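Local coordinates for uncharacterized protein (Borrelia turicatae, PDB 5VJ4), which is a putative surface protein of a relapsing fever spirochete, of uncharacterised function, that probably binds lipid, at residues I284-V288 / Y322-I326. Numbering follows the deposited sequence.
Sequences IYRGV and YYSNI
This is the buried, tyrosine-rich packing between the two arms of an antiparallel helical hairpin in an all-helical fold: 284-288 lies within helix 263-301, and 322-326 within helix 308-334, which follows it after a short connection. Both segments are regular alpha-helix, with i to i+4 bonds from V288 N to I284 O (3.2 Å) and from I326 N to Y322 O (3.0 Å). Their axes approach to 12.7 Å at a signed crossing angle of -164°. The CA atoms of V288 and Y322 lie 8.9 Å apart, those of Y285 and I326 9.6 Å. A gap this wide is bridged mainly by the long Y322 side chain (chi1 t), its CD2 3.7 Å from V288 CG1 and its OH 3.7 Å from Y285 CA. Y285, also t, leans in from the side and sets its CD1 3.9 Å from Y322 CE2, near the plane of the Y322 ring; the same CD1 lies 4.2 Å from I326 CD1. Compact V288 leaves room for the Y322 ring, while extended I326 (m, t) fills in beside Y285. Helices 243-256 and 345-365 add to the packing, through I255 against Y285 and F352 against V288. No hydrogen bond joins the segments: the Y285 hydroxyl bonds to E251 and that of Y322 to T343, so these two tyrosines give ring surface to the interface while their hydroxyls find polar partners outside the two segments.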
ATOM      1  N   ILE A 284     -13.683   3.130  -2.592  1.00 39.04           N
ATOM      2  CA  ILE A 284     -14.112   1.888  -3.201  1.00 41.69           C
ATOM      3  C   ILE A 284     -15.349   1.364  -2.487  1.00 49.23           C
ATOM      4  O   ILE A 284     -16.330   1.029  -3.133  1.00 58.14           O
ATOM      5  CB  ILE A 284     -12.998   0.857  -3.172  1.00 39.95           C
ATOM      6  CG1 ILE A 284     -11.964   1.191  -4.244  1.00 48.68           C
ATOM      7  CG2 ILE A 284     -13.569  -0.536  -3.361  1.00 38.57           C
ATOM      8  CD1 ILE A 284     -10.527   0.833  -3.884  1.00 51.54           C
ATOM      9  N   TYR A 285     -15.291   1.333  -1.155  1.00 56.32           N
ATOM     10  CA  TYR A 285     -16.379   0.839  -0.354  1.00 58.67           C
ATOM     11  C   TYR A 285     -17.667   1.586  -0.679  1.00 58.32           C
ATOM     12  O   TYR A 285     -18.734   0.991  -0.784  1.00 58.08           O
ATOM     13  CB  TYR A 285     -16.072   1.007   1.124  1.00 55.64           C
ATOM     14  CG  TYR A 285     -17.242   0.633   2.002  1.00 54.25           C
ATOM     15  CD1 TYR A 285     -17.553  -0.705   2.242  1.00 48.09           C
ATOM     16  CD2 TYR A 285     -18.060   1.616   2.557  1.00 53.65           C
ATOM     17  CE1 TYR A 285     -18.636  -1.059   3.022  1.00 46.51           C
ATOM     18  CE2 TYR A 285     -19.152   1.284   3.320  1.00 49.16           C
ATOM     19  CZ  TYR A 285     -19.427  -0.055   3.555  1.00 56.14           C
ATOM     20  OH  TYR A 285     -20.491  -0.390   4.340  1.00 49.70           O
ATOM     21  N   ARG A 286     -17.559   2.893  -0.818  1.00 44.97           N
ATOM     22  CA  ARG A 286     -18.723   3.713  -1.073  1.00 47.80           C
ATOM     23  C   ARG A 286     -19.379   3.383  -2.388  1.00 57.21           C
ATOM     24  O   ARG A 286     -20.603   3.414  -2.475  1.00 63.84           O
ATOM     25  CB  ARG A 286     -18.367   5.180  -1.070  1.00 37.18           C
ATOM     26  CG  ARG A 286     -18.031   5.714   0.281  1.00 34.12           C
ATOM     27  CD  ARG A 286     -17.749   7.182   0.162  1.00 51.91           C
ATOM     28  NE  ARG A 286     -17.452   7.736   1.460  1.00 39.63           N
ATOM     29  CZ  ARG A 286     -16.681   8.793   1.680  1.00 57.61           C
ATOM     30  NH1 ARG A 286     -16.063   9.413   0.677  1.00 65.09           N
ATOM     31  NH2 ARG A 286     -16.480   9.197   2.927  1.00 48.13           N
ATOM     32  N   GLY A 287     -18.563   3.083  -3.396  1.00 47.30           N
ATOM     33  CA  GLY A 287     -19.063   2.687  -4.701  1.00 51.38           C
ATOM     34  C   GLY A 287     -19.876   1.415  -4.589  1.00 57.58           C
ATOM     35  O   GLY A 287     -20.980   1.316  -5.133  1.00 67.99           O
ATOM     36  N   VAL A 288     -19.348   0.448  -3.851  1.00 45.54           N
ATOM     37  CA  VAL A 288     -20.038  -0.819  -3.713  1.00 48.37           C
ATOM     38  C   VAL A 288     -21.339  -0.626  -2.962  1.00 55.23           C
ATOM     39  O   VAL A 288     -22.360  -1.182  -3.330  1.00 52.90           O
ATOM     40  CB  VAL A 288     -19.203  -1.842  -2.974  1.00 49.12           C
ATOM     41  CG1 VAL A 288     -19.966  -3.150  -2.933  1.00 43.69           C
ATOM     42  CG2 VAL A 288     -17.854  -2.005  -3.661  1.00 46.23           C
ATOM     43  N   TYR A 322     -18.762  -9.888  -0.155  1.00 63.18           N
ATOM     44  CA  TYR A 322     -17.983  -8.656   0.002  1.00 69.29           C
ATOM     45  C   TYR A 322     -17.589  -8.419   1.460  1.00 74.56           C
ATOM     46  O   TYR A 322     -16.404  -8.359   1.769  1.00 73.36           O
ATOM     47  CB  TYR A 322     -18.708  -7.428  -0.601  1.00 54.60           C
ATOM     48  CG  TYR A 322     -17.876  -6.178  -0.605  1.00 41.12           C
ATOM     49  CD1 TYR A 322     -16.549  -6.198  -1.092  1.00 51.31           C
ATOM     50  CD2 TYR A 322     -18.385  -4.973  -0.111  1.00 37.63           C
ATOM     51  CE1 TYR A 322     -15.747  -5.051  -1.059  1.00 47.51           C
ATOM     52  CE2 TYR A 322     -17.583  -3.813  -0.081  1.00 45.82           C
ATOM     53  CZ  TYR A 322     -16.265  -3.867  -0.551  1.00 54.05           C
ATOM     54  OH  TYR A 322     -15.463  -2.751  -0.547  1.00 63.40           O
ATOM     55  N   TYR A 323     -18.585  -8.308   2.346  1.00 71.00           N
ATOM     56  CA  TYR A 323     -18.352  -8.170   3.787  1.00 66.27           C
ATOM     57  C   TYR A 323     -17.336  -9.195   4.316  1.00 64.38           C
ATOM     58  O   TYR A 323     -16.435  -8.860   5.086  1.00 67.65           O
ATOM     59  CB  TYR A 323     -19.659  -8.275   4.536  1.00 48.32           C
ATOM     60  CG  TYR A 323     -20.508  -7.008   4.557  1.00 60.86           C
ATOM     61  CD1 TYR A 323     -20.352  -5.981   3.605  1.00 52.64           C
ATOM     62  CD2 TYR A 323     -21.507  -6.863   5.526  1.00 64.70           C
ATOM     63  CE1 TYR A 323     -21.161  -4.840   3.650  1.00 68.57           C
ATOM     64  CE2 TYR A 323     -22.308  -5.733   5.587  1.00 69.41           C
ATOM     65  CZ  TYR A 323     -22.148  -4.731   4.655  1.00 71.37           C
ATOM     66  OH  TYR A 323     -22.977  -3.632   4.759  1.00 74.56           O
ATOM     67  N   SER A 324     -17.430 -10.418   3.827  1.00 62.36           N
ATOM     68  CA  SER A 324     -16.437 -11.438   4.144  1.00 76.25           C
ATOM     69  C   SER A 324     -15.035 -11.064   3.661  1.00 70.60           C
ATOM     70  O   SER A 324     -14.065 -11.256   4.396  1.00 84.54           O
ATOM     71  CB  SER A 324     -16.869 -12.810   3.607  1.00 84.74           C
ATOM     72  OG  SER A 324     -15.756 -13.661   3.417  1.00 88.93           O
ATOM     73  N   ASN A 325     -14.924 -10.536   2.440  1.00 76.59           N
ATOM     74  CA  ASN A 325     -13.625 -10.083   1.924  1.00 56.30           C
ATOM     75  C   ASN A 325     -13.033  -9.033   2.863  1.00 58.46           C
ATOM     76  O   ASN A 325     -11.826  -9.051   3.111  1.00 73.21           O
ATOM     77  CB  ASN A 325     -13.743  -9.513   0.502  1.00 61.54           C
ATOM     78  CG  ASN A 325     -13.713 -10.578  -0.590  1.00 60.59           C
ATOM     79  OD1 ASN A 325     -14.071 -11.715  -0.373  1.00 87.04           O
ATOM     80  ND2 ASN A 325     -13.300 -10.190  -1.780  1.00 68.48           N
ATOM     81  N   ILE A 326     -13.881  -8.148   3.405  1.00 48.72           N
ATOM     82  CA  ILE A 326     -13.403  -7.063   4.259  1.00 55.93           C
ATOM     83  C   ILE A 326     -12.799  -7.645   5.544  1.00 69.92           C
ATOM     84  O   ILE A 326     -11.617  -7.433   5.840  1.00 75.78           O
ATOM     85  CB  ILE A 326     -14.496  -6.024   4.567  1.00 54.05           C
ATOM     86  CG1 ILE A 326     -15.102  -5.462   3.286  1.00 56.38           C
ATOM     87  CG2 ILE A 326     -13.927  -4.875   5.380  1.00 48.01           C
ATOM     88  CD1 ILE A 326     -16.257  -4.498   3.529  1.00 64.00           C
TER